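Long-range contacts in mosquitocidal toxin (Lysinibacillus sphaericus, PDB 2VSE), which is a mosquitocidal holotoxin that joins an ADP-ribosyltransferase to ricin-B-like lectin domains, which probably recognise sugars: residues 648-653 against 685-690; 58-63 against 200-205; 494-499 against 513-518. One frame throughout, in Å; residues are numbered along the deposited sequence.

How the contacts relate
The three contacts follow one another along the chain in the order 2, 3, 1, and none touches another. Contacts 1 and 3 both belong to beta-trefoil parts of the toxin and both include a Gln-X-Trp sequence, Gln-686 to Trp-688 and Gln-497 to Trp-499. In contact 1 that sequence leads into the strand that closes a barrel, whereas in contact 3 it opens a hairpin; their centres lie about 42 Å apart. Contact 2 instead joins two loops flanking the mixed sheet probably belonging to the ADP-ribosyltransferase. Its centre is about 31 Å from that of contact 3, with nearest atoms about 16 Å apart, and about 39 Å from that of contact 1.

Contact 1: residues 648-653 against 685-690; sequences DGSFIF and NQKWYL
Phe-651 and Trp-688 form the single antiparallel bridge where the two outermost strands of a six-stranded sheet, 651-655 and 688-692, meet, the closure expected of a beta-trefoil barrel. Two backbone bonds define this hydrogen-bonded pair: Phe-651 N to Trp-688 O at 2.7 Å and Trp-688 N to Phe-651 O at 2.8 Å. The short strand segments run at 108° to each other, consistent with the pairing being confined to one bridge.

At the turn before the bridge, Asp-648 works with both carboxylate oxygens. Its OD1 accepts Ser-650 N, making an Asx turn, and also Ser-650 OG on the syn lone pair. Its OD2 receives Lys-687 NZ at 2.8 Å from above the carboxylate plane, a salt bridge that the lysine reaches by bending at chi3 (58°). Lys-687 NZ has a second partner in Asn-684 OD1. Ser-650 CB sits over a face of the Tyr-689 ring, 4.0 Å from its centroid, while Tyr-689 OH donates to Asp-648 O over 3.2 Å.

Beyond the bridge the contact is apolar. Leu-690 spreads its two methyls between phenylalanines: Leu-690 CD1 lies over a face of Phe-651, 3.7 Å from Phe-651 CD2; Leu-690 CD2 abuts the edge of Phe-653. The edge of Phe-653 in turn points toward the Trp-688 face, offset, with planes at 67°. One water spans Gln-686 O and Phe-653 N.

Gln-686 and Trp-688 form a Gln-X-Trp motif, anchored by Gln-686 OE1 to Thr-681 N and Trp-688 NE1 to Phe-663 O. Strand 640-645 flanks Ile-652 through a backbone bond with Ile-644, and strand 560-566 flanks Tyr-689 through one with Met-565, so each bridge partner's strand has its sheet neighbour on the side away from the junction.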
loop_
_atom_site.group_PDB
_atom_site.type_symbol
_atom_site.label_atom_id
_atom_site.label_comp_id
_atom_site.label_asym_id
_atom_site.label_seq_id
_atom_site.Cartn_x
_atom_site.Cartn_y
_atom_site.Cartn_z
ATOM N N ASP A 648 -11.894 -5.993 -9.547
ATOM C CA ASP A 648 -12.862 -6.904 -8.964
ATOM C C ASP A 648 -12.204 -8.195 -8.455
ATOM O O ASP A 648 -12.896 -9.150 -8.083
ATOM C CB ASP A 648 -13.988 -7.204 -9.968
ATOM C CG ASP A 648 -13.489 -7.891 -11.250
ATOM O OD1 ASP A 648 -12.296 -8.254 -11.353
ATOM O OD2 ASP A 648 -14.316 -8.078 -12.168
ATOM N N GLY A 649 -10.873 -8.220 -8.466
ATOM C CA GLY A 649 -10.098 -9.344 -7.924
ATOM C C GLY A 649 -9.722 -10.382 -8.961
ATOM O O GLY A 649 -8.951 -11.308 -8.678
ATOM N N SER A 650 -10.260 -10.238 -10.167
ATOM C CA SER A 650 -9.937 -11.165 -11.246
ATOM C C SER A 650 -8.649 -10.741 -11.943
ATOM O O SER A 650 -8.055 -9.704 -11.617
ATOM C CB SER A 650 -11.081 -11.241 -12.257
ATOM O OG SER A 650 -11.224 -10.011 -12.962
ATOM N N PHE A 651 -8.230 -11.550 -12.915
ATOM C CA PHE A 651 -7.034 -11.283 -13.702
ATOM C C PHE A 651 -7.332 -11.306 -15.189
ATOM O O PHE A 651 -8.261 -11.971 -15.654
ATOM C CB PHE A 651 -5.932 -12.311 -13.413
ATOM C CG PHE A 651 -5.239 -12.096 -12.100
ATOM C CD1 PHE A 651 -3.995 -11.474 -12.054
ATOM C CD2 PHE A 651 -5.844 -12.489 -10.906
ATOM C CE1 PHE A 651 -3.364 -11.248 -10.852
ATOM C CE2 PHE A 651 -5.215 -12.276 -9.689
ATOM C CZ PHE A 651 -3.977 -11.653 -9.656
ATOM N N ILE A 652 -6.514 -10.564 -15.916
ATOM C CA ILE A 652 -6.493 -10.550 -17.349
ATOM C C ILE A 652 -5.053 -10.989 -17.647
ATOM O O ILE A 652 -4.128 -10.628 -16.905
ATOM C CB ILE A 652 -6.767 -9.104 -17.845
ATOM C CG1 ILE A 652 -8.082 -9.028 -18.623
ATOM C CG2 ILE A 652 -5.536 -8.453 -18.570
ATOM C CD1 ILE A 652 -8.622 -7.601 -18.727
ATOM N N PHE A 653 -4.858 -11.756 -18.714
ATOM C CA PHE A 653 -3.537 -12.282 -19.036
ATOM C C PHE A 653 -3.059 -11.810 -20.404
ATOM O O PHE A 653 -3.521 -12.309 -21.428
ATOM C CB PHE A 653 -3.558 -13.809 -19.014
ATOM C CG PHE A 653 -3.800 -14.396 -17.653
ATOM C CD1 PHE A 653 -2.733 -14.729 -16.825
ATOM C CD2 PHE A 653 -5.086 -14.628 -17.203
ATOM C CE1 PHE A 653 -2.955 -15.271 -15.568
ATOM C CE2 PHE A 653 -5.311 -15.169 -15.953
ATOM C CZ PHE A 653 -4.252 -15.489 -15.132
ATOM N N ASN A 685 -15.819 -11.147 -20.265
ATOM C CA ASN A 685 -15.451 -12.374 -20.977
ATOM C C ASN A 685 -13.959 -12.530 -21.247
ATOM O O ASN A 685 -13.544 -13.454 -21.939
ATOM C CB ASN A 685 -16.229 -12.494 -22.285
ATOM C CG ASN A 685 -16.148 -11.247 -23.134
ATOM O OD1 ASN A 685 -15.061 -10.774 -23.480
ATOM N ND2 ASN A 685 -17.309 -10.713 -23.495
ATOM N N GLN A 686 -13.159 -11.624 -20.702
ATOM C CA GLN A 686 -11.708 -11.667 -20.862
ATOM C C GLN A 686 -11.015 -11.850 -19.514
ATOM O O GLN A 686 -9.784 -11.850 -19.424
ATOM C CB GLN A 686 -11.232 -10.380 -21.518
ATOM C CG GLN A 686 -11.797 -10.149 -22.903
ATOM C CD GLN A 686 -11.098 -9.039 -23.628
ATOM O OE1 GLN A 686 -10.903 -7.955 -23.080
ATOM N NE2 GLN A 686 -10.704 -9.294 -24.862
ATOM N N LYS A 687 -11.812 -12.028 -18.468
ATOM C CA LYS A 687 -11.301 -11.982 -17.114
ATOM C C LYS A 687 -11.504 -13.316 -16.407
ATOM O O LYS A 687 -12.490 -14.022 -16.646
ATOM C CB LYS A 687 -11.941 -10.818 -16.352
ATOM C CG LYS A 687 -11.580 -9.440 -16.919
ATOM C CD LYS A 687 -12.632 -8.386 -16.626
ATOM C CE LYS A 687 -12.878 -8.215 -15.131
ATOM N NZ LYS A 687 -14.022 -7.305 -14.853
ATOM N N TRP A 688 -10.554 -13.656 -15.544
ATOM C CA TRP A 688 -10.546 -14.941 -14.871
ATOM C C TRP A 688 -10.263 -14.766 -13.393
ATOM O O TRP A 688 -9.445 -13.928 -13.005
ATOM C CB TRP A 688 -9.476 -15.864 -15.465
ATOM C CG TRP A 688 -9.555 -16.079 -16.969
ATOM C CD1 TRP A 688 -9.125 -15.224 -17.943
ATOM C CD2 TRP A 688 -10.049 -17.235 -17.647
ATOM N NE1 TRP A 688 -9.337 -15.767 -19.181
ATOM C CE2 TRP A 688 -9.906 -17.001 -19.030
ATOM C CE3 TRP A 688 -10.621 -18.441 -17.221
ATOM C CZ2 TRP A 688 -10.317 -17.931 -19.995
ATOM C CZ3 TRP A 688 -11.021 -19.369 -18.183
ATOM C CH2 TRP A 688 -10.867 -19.102 -19.550
ATOM N N TYR A 689 -10.956 -15.548 -12.577
ATOM C CA TYR A 689 -10.606 -15.684 -11.174
ATOM C C TYR A 689 -9.682 -16.902 -11.041
ATOM O O TYR A 689 -9.906 -17.944 -11.693
ATOM C CB TYR A 689 -11.854 -15.864 -10.306
ATOM C CG TYR A 689 -12.694 -14.619 -10.117
ATOM C CD1 TYR A 689 -12.186 -13.518 -9.440
ATOM C CD2 TYR A 689 -14.024 -14.558 -10.564
ATOM C CE1 TYR A 689 -12.940 -12.377 -9.248
ATOM C CE2 TYR A 689 -14.791 -13.418 -10.363
ATOM C CZ TYR A 689 -14.229 -12.335 -9.704
ATOM O OH TYR A 689 -14.944 -11.181 -9.470
ATOM N N LEU A 690 -8.657 -16.771 -10.200
ATOM C CA LEU A 690 -7.665 -17.827 -10.021
ATOM C C LEU A 690 -7.957 -18.670 -8.791
ATOM O O LEU A 690 -8.091 -18.145 -7.701
ATOM C CB LEU A 690 -6.242 -17.236 -9.916
ATOM C CG LEU A 690 -5.688 -16.477 -11.129
ATOM C CD1 LEU A 690 -4.327 -15.849 -10.838
ATOM C CD2 LEU A 690 -5.572 -17.400 -12.306
HETATM O O HOH W 1 -8.480 -14.453 -8.956
HETATM O O HOH W 2 -7.401 -12.913 -20.036
#

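Contact 2: residues 58-63 against 200-205; sequences IQIDNE and FINPST
Ile-60 holds CG1 anti to its carbonyl carbon (chi1 -63°) and Phe-200 holds CG anti to its backbone N (chi1 179°), which sends the two side chains at each other from opposite directions. They join two irregular loops of the mixed beta-sheet part, probably the ADP-ribosyltransferase fold: one loop leads into strand 66-70, the other leaves strand 190-196. The evidence is apolar contact alone. Ile-60 CD1 lies 3.8 Å from Phe-200 CE2 and as close to CZ, so a single methyl meets the outer end of the ring, obliquely. The same methyl touches the aliphatic part of Asn-202, with CD1 of Ile-60 at 3.8 Å from Asn-202 CB. Ile-58 adds a looser touch, its CB 4.4 Å from Ile-201 CG2, and the latter methyl also lies over a face of the neighbouring Phe-200 ring. With only 191 Å² buried, the loops graze rather than interlock.

Arg-181 of strand 180-187 touches Ile-60, Phe-200 and Thr-205 and so backs the seam, while a backbone hydrogen bond to Lys-410, with the Pro-203 carbonyl as acceptor, ties the second loop to the end of lectin strand 406-410. A type I turn from Asn-202 to Thr-205 fixes the loop's shape. Within it Asn-202 OD1 makes an Asx turn by accepting Ser-204 N at 3.2 Å, and also takes Ser-204 OG at 2.9 Å.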
loop_
_atom_site.group_PDB
_atom_site.type_symbol
_atom_site.label_atom_id
_atom_site.label_comp_id
_atom_site.label_asym_id
_atom_site.label_seq_id
_atom_site.Cartn_x
_atom_site.Cartn_y
_atom_site.Cartn_z
ATOM N N ILE A 58 -3.393 14.736 5.374
ATOM C CA ILE A 58 -3.502 13.933 6.582
ATOM C C ILE A 58 -3.576 14.841 7.823
ATOM O O ILE A 58 -2.788 15.786 7.972
ATOM C CB ILE A 58 -2.348 12.908 6.667
ATOM C CG1 ILE A 58 -2.668 11.666 5.817
ATOM C CG2 ILE A 58 -2.118 12.458 8.087
ATOM C CD1 ILE A 58 -2.661 11.876 4.267
ATOM N N GLN A 59 -4.550 14.560 8.686
ATOM C CA GLN A 59 -4.753 15.319 9.914
ATOM C C GLN A 59 -3.756 14.883 10.975
ATOM O O GLN A 59 -3.732 13.720 11.379
ATOM C CB GLN A 59 -6.185 15.152 10.417
ATOM C CG GLN A 59 -7.184 16.106 9.779
ATOM C CD GLN A 59 -7.230 17.450 10.479
ATOM O OE1 GLN A 59 -7.361 18.495 9.841
ATOM N NE2 GLN A 59 -7.115 17.432 11.801
ATOM N N ILE A 60 -2.920 15.821 11.404
ATOM C CA ILE A 60 -1.902 15.533 12.396
ATOM C C ILE A 60 -2.256 16.244 13.703
ATOM O O ILE A 60 -1.977 17.433 13.887
ATOM C CB ILE A 60 -0.488 15.879 11.864
ATOM C CG1 ILE A 60 -0.168 14.991 10.654
ATOM C CG2 ILE A 60 0.582 15.694 12.942
ATOM C CD1 ILE A 60 0.759 15.640 9.624
ATOM N N ASP A 61 -2.925 15.494 14.580
ATOM C CA ASP A 61 -3.267 15.934 15.935
ATOM C C ASP A 61 -3.371 14.739 16.880
ATOM O O ASP A 61 -3.374 13.583 16.437
ATOM C CB ASP A 61 -4.566 16.761 15.960
ATOM C CG ASP A 61 -5.696 16.130 15.150
ATOM O OD1 ASP A 61 -6.120 14.985 15.444
ATOM O OD2 ASP A 61 -6.177 16.810 14.221
ATOM N N ASN A 62 -3.459 15.030 18.177
ATOM C CA ASN A 62 -3.546 14.009 19.222
ATOM C C ASN A 62 -4.586 12.923 18.961
ATOM O O ASN A 62 -4.316 11.735 19.158
ATOM C CB ASN A 62 -3.845 14.670 20.568
ATOM C CG ASN A 62 -2.741 15.615 21.025
ATOM O OD1 ASN A 62 -2.966 16.459 21.894
ATOM N ND2 ASN A 62 -1.545 15.475 20.449
ATOM N N GLU A 63 -5.766 13.346 18.513
ATOM C CA GLU A 63 -6.904 12.461 18.262
ATOM C C GLU A 63 -6.653 11.376 17.211
ATOM O O GLU A 63 -7.318 10.342 17.205
ATOM C CB GLU A 63 -8.110 13.299 17.847
ATOM C CG GLU A 63 -9.444 12.573 17.925
ATOM C CD GLU A 63 -10.617 13.522 18.090
ATOM O OE1 GLU A 63 -10.389 14.748 18.252
ATOM O OE2 GLU A 63 -11.771 13.036 18.068
ATOM N N PHE A 200 8.535 11.668 6.078
ATOM C CA PHE A 200 7.180 11.795 6.594
ATOM C C PHE A 200 6.375 12.757 5.731
ATOM O O PHE A 200 6.906 13.752 5.261
ATOM C CB PHE A 200 7.180 12.264 8.057
ATOM C CG PHE A 200 5.802 12.448 8.637
ATOM C CD1 PHE A 200 4.937 11.356 8.784
ATOM C CD2 PHE A 200 5.363 13.705 9.028
ATOM C CE1 PHE A 200 3.657 11.519 9.333
ATOM C CE2 PHE A 200 4.081 13.874 9.567
ATOM C CZ PHE A 200 3.228 12.775 9.721
ATOM N N ILE A 201 5.094 12.453 5.549
ATOM C CA ILE A 201 4.242 13.163 4.606
ATOM C C ILE A 201 4.181 14.688 4.782
ATOM O O ILE A 201 3.953 15.412 3.805
ATOM C CB ILE A 201 2.812 12.562 4.586
ATOM C CG1 ILE A 201 2.123 12.864 3.257
ATOM C CG2 ILE A 201 1.982 13.050 5.781
ATOM C CD1 ILE A 201 2.626 12.061 2.110
ATOM N N ASN A 202 4.355 15.169 6.013
ATOM C CA ASN A 202 4.443 16.614 6.286
ATOM C C ASN A 202 5.803 16.958 6.900
ATOM O O ASN A 202 5.950 16.980 8.118
ATOM C CB ASN A 202 3.291 17.100 7.181
ATOM C CG ASN A 202 3.162 18.629 7.219
ATOM O OD1 ASN A 202 4.136 19.370 7.056
ATOM N ND2 ASN A 202 1.949 19.101 7.457
ATOM N N PRO A 203 6.804 17.238 6.044
ATOM C CA PRO A 203 8.172 17.504 6.494
ATOM C C PRO A 203 8.349 18.841 7.230
ATOM O O PRO A 203 9.478 19.203 7.577
ATOM C CB PRO A 203 8.960 17.531 5.182
ATOM C CG PRO A 203 7.966 18.053 4.190
ATOM C CD PRO A 203 6.695 17.333 4.576
ATOM N N SER A 204 7.262 19.573 7.453
ATOM C CA SER A 204 7.343 20.796 8.254
ATOM C C SER A 204 6.829 20.619 9.702
ATOM O O SER A 204 6.801 21.569 10.473
ATOM C CB SER A 204 6.658 21.968 7.545
ATOM O OG SER A 204 5.265 21.949 7.777
ATOM N N THR A 205 6.437 19.402 10.060
ATOM C CA THR A 205 5.995 19.094 11.425
ATOM C C THR A 205 7.001 18.199 12.152
ATOM O O THR A 205 6.715 17.679 13.232
ATOM C CB THR A 205 4.602 18.405 11.461
ATOM O OG1 THR A 205 4.680 17.150 10.782
ATOM C CG2 THR A 205 3.515 19.286 10.834
#

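Contact 3: residues 494-499 against 513-518; sequences YNDQYW and NYENRK
Asn-513 OD1 gathers donors from the turn that follows it: Asn-516 N at 2.7 Å, in the carbonyl plane on a lone pair, Asn-516 ND2 from above that plane, and a weak bond from Glu-515 N. The bond from Asn-516 N makes this an Asx motif, and together they fix the rotation of the amide, whose other end crosses the contact. There Asn-513 ND2 donates to Asp-496 O at 2.8 Å; the acceptor lies in the amide plane, although the nitrogen itself sits well above the plane of the Asp-496 carbonyl. One side chain thus staples two turns together.

Placing CG anti to the backbone N (chi1 -173°) also carries the amide across Trp-499. ND2 of Asn-513 lies 3.8 Å above the plane of the indole of Trp-499, toward its rim, with ring and amide planes 81° apart. Trp-499 and Asn-513 are a non-hydrogen-bonded antiparallel pair, and the next backbone bond, Tyr-514 N to Tyr-498 O at 3.0 Å, has an N-H...O angle of 163°. Beside it Tyr-498 CB packs on Tyr-514 CB at 4.0 Å.

On the more exposed side, Asp-496 and Glu-515 come near one another, Asp-496 OD1 and Glu-515 OE1 being 4.5 Å apart. A water donates to both, which probably eases their repulsion.

Gln-497 to Trp-499, its ends held by Gln-497 NE2 to Thr-491 O and Trp-499 NE1 to Leu-477 O, is a Gln-X-Trp sequence, characteristic of ricin-type beta-trefoils and here opening the hairpin of strands 498-503 and 509-513.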
loop_
_atom_site.group_PDB
_atom_site.type_symbol
_atom_site.label_atom_id
_atom_site.label_comp_id
_atom_site.label_asym_id
_atom_site.label_seq_id
_atom_site.Cartn_x
_atom_site.Cartn_y
_atom_site.Cartn_z
ATOM N N TYR A 494 26.405 9.784 -15.869
ATOM C CA TYR A 494 26.762 11.168 -15.602
ATOM C C TYR A 494 25.767 11.758 -14.645
ATOM O O TYR A 494 24.639 11.276 -14.553
ATOM C CB TYR A 494 26.804 11.969 -16.896
ATOM C CG TYR A 494 27.885 11.504 -17.833
ATOM C CD1 TYR A 494 29.228 11.798 -17.577
ATOM C CD2 TYR A 494 27.574 10.758 -18.970
ATOM C CE1 TYR A 494 30.230 11.372 -18.434
ATOM C CE2 TYR A 494 28.575 10.329 -19.838
ATOM C CZ TYR A 494 29.893 10.637 -19.557
ATOM O OH TYR A 494 30.886 10.213 -20.405
ATOM N N ASN A 495 26.181 12.796 -13.925
ATOM C CA ASN A 495 25.316 13.420 -12.929
ATOM C C ASN A 495 24.016 13.992 -13.493
ATOM O O ASN A 495 23.006 13.973 -12.802
ATOM C CB ASN A 495 26.060 14.446 -12.063
ATOM C CG ASN A 495 27.066 13.800 -11.086
ATOM O OD1 ASN A 495 27.139 12.571 -10.950
ATOM N ND2 ASN A 495 27.843 14.637 -10.404
ATOM N N ASP A 496 24.011 14.444 -14.749
ATOM C CA ASP A 496 22.771 14.981 -15.352
ATOM C C ASP A 496 21.827 13.907 -15.872
ATOM O O ASP A 496 20.868 14.215 -16.583
ATOM C CB ASP A 496 23.060 16.032 -16.439
ATOM C CG ASP A 496 23.870 15.486 -17.601
ATOM O OD1 ASP A 496 24.220 16.306 -18.474
ATOM O OD2 ASP A 496 24.166 14.264 -17.644
ATOM N N GLN A 497 22.120 12.652 -15.519
ATOM C CA GLN A 497 21.233 11.525 -15.791
ATOM C C GLN A 497 20.582 11.060 -14.497
ATOM O O GLN A 497 19.968 9.997 -14.449
ATOM C CB GLN A 497 22.009 10.389 -16.443
ATOM C CG GLN A 497 22.769 10.817 -17.676
ATOM C CD GLN A 497 23.515 9.670 -18.307
ATOM O OE1 GLN A 497 24.695 9.476 -18.044
ATOM N NE2 GLN A 497 22.834 8.904 -19.146
ATOM N N TYR A 498 20.742 11.868 -13.447
ATOM C CA TYR A 498 20.095 11.634 -12.166
ATOM C C TYR A 498 18.988 12.649 -11.915
ATOM O O TYR A 498 19.061 13.782 -12.371
ATOM C CB TYR A 498 21.108 11.656 -11.028
ATOM C CG TYR A 498 21.944 10.411 -10.960
ATOM C CD1 TYR A 498 21.598 9.360 -10.107
ATOM C CD2 TYR A 498 23.087 10.281 -11.746
ATOM C CE1 TYR A 498 22.362 8.208 -10.048
ATOM C CE2 TYR A 498 23.858 9.138 -11.693
ATOM C CZ TYR A 498 23.486 8.101 -10.848
ATOM O OH TYR A 498 24.271 6.964 -10.808
ATOM N N TRP A 499 17.972 12.233 -11.171
ATOM C CA TRP A 499 16.757 13.021 -11.020
ATOM C C TRP A 499 16.326 13.110 -9.566
ATOM O O TRP A 499 16.315 12.110 -8.830
ATOM C CB TRP A 499 15.614 12.445 -11.870
ATOM C CG TRP A 499 15.951 12.407 -13.336
ATOM C CD1 TRP A 499 16.599 11.414 -13.994
ATOM C CD2 TRP A 499 15.686 13.425 -14.307
ATOM N NE1 TRP A 499 16.759 11.742 -15.305
ATOM C CE2 TRP A 499 16.200 12.966 -15.533
ATOM C CE3 TRP A 499 15.056 14.679 -14.258
ATOM C CZ2 TRP A 499 16.113 13.713 -16.712
ATOM C CZ3 TRP A 499 14.975 15.426 -15.426
ATOM C CH2 TRP A 499 15.498 14.936 -16.642
ATOM N N ASN A 513 15.900 17.584 -12.814
ATOM C CA ASN A 513 17.265 17.221 -13.148
ATOM C C ASN A 513 18.273 17.616 -12.064
ATOM O O ASN A 513 18.296 18.760 -11.618
ATOM C CB ASN A 513 17.666 17.797 -14.493
ATOM C CG ASN A 513 19.001 17.293 -14.937
ATOM O OD1 ASN A 513 20.010 17.985 -14.798
ATOM N ND2 ASN A 513 19.033 16.064 -15.433
ATOM N N TYR A 514 19.101 16.659 -11.648
ATOM C CA TYR A 514 20.077 16.884 -10.584
ATOM C C TYR A 514 21.078 17.986 -10.924
ATOM O O TYR A 514 21.414 18.815 -10.061
ATOM C CB TYR A 514 20.829 15.596 -10.246
ATOM C CG TYR A 514 21.914 15.799 -9.207
ATOM C CD1 TYR A 514 21.610 15.762 -7.839
ATOM C CD2 TYR A 514 23.246 16.053 -9.587
ATOM C CE1 TYR A 514 22.584 15.960 -6.889
ATOM C CE2 TYR A 514 24.235 16.254 -8.631
ATOM C CZ TYR A 514 23.890 16.206 -7.286
ATOM O OH TYR A 514 24.842 16.398 -6.319
ATOM N N GLU A 515 21.547 18.000 -12.171
ATOM C CA GLU A 515 22.582 18.936 -12.534
ATOM C C GLU A 515 22.050 20.289 -12.991
ATOM O O GLU A 515 22.703 21.309 -12.770
ATOM C CB GLU A 515 23.536 18.335 -13.552
ATOM C CG GLU A 515 24.836 19.038 -13.556
ATOM C CD GLU A 515 25.973 18.135 -13.917
ATOM O OE1 GLU A 515 26.424 18.206 -15.090
ATOM O OE2 GLU A 515 26.420 17.376 -13.018
ATOM N N ASN A 516 20.873 20.298 -13.618
ATOM C CA ASN A 516 20.237 21.534 -14.071
ATOM C C ASN A 516 18.866 21.649 -13.392
ATOM O O ASN A 516 17.831 21.204 -13.938
ATOM C CB ASN A 516 20.095 21.526 -15.591
ATOM C CG ASN A 516 21.415 21.248 -16.298
ATOM O OD1 ASN A 516 22.247 22.145 -16.467
ATOM N ND2 ASN A 516 21.605 20.006 -16.730
ATOM N N ARG A 517 18.863 22.243 -12.203
ATOM C CA ARG A 517 17.696 22.177 -11.314
ATOM C C ARG A 517 16.497 23.060 -11.682
ATOM O O ARG A 517 15.404 22.904 -11.133
ATOM C CB ARG A 517 18.119 22.364 -9.860
ATOM C CG ARG A 517 19.077 21.279 -9.450
ATOM C CD ARG A 517 19.303 21.239 -8.000
ATOM N NE ARG A 517 20.340 20.265 -7.704
ATOM C CZ ARG A 517 20.945 20.161 -6.530
ATOM N NH1 ARG A 517 20.598 20.957 -5.540
ATOM N NH2 ARG A 517 21.888 19.257 -6.351
ATOM N N LYS A 518 16.703 23.967 -12.625
ATOM C CA LYS A 518 15.610 24.686 -13.238
ATOM C C LYS A 518 14.803 23.766 -14.159
ATOM O O LYS A 518 13.636 24.053 -14.455
ATOM C CB LYS A 518 16.139 25.888 -14.004
ATOM C CG LYS A 518 16.511 27.065 -13.131
ATOM C CD LYS A 518 16.746 28.292 -13.987
ATOM C CE LYS A 518 17.072 29.517 -13.145
ATOM N NZ LYS A 518 16.631 30.773 -13.822
HETATM O O HOH W 3 24.760 19.217 -17.591
#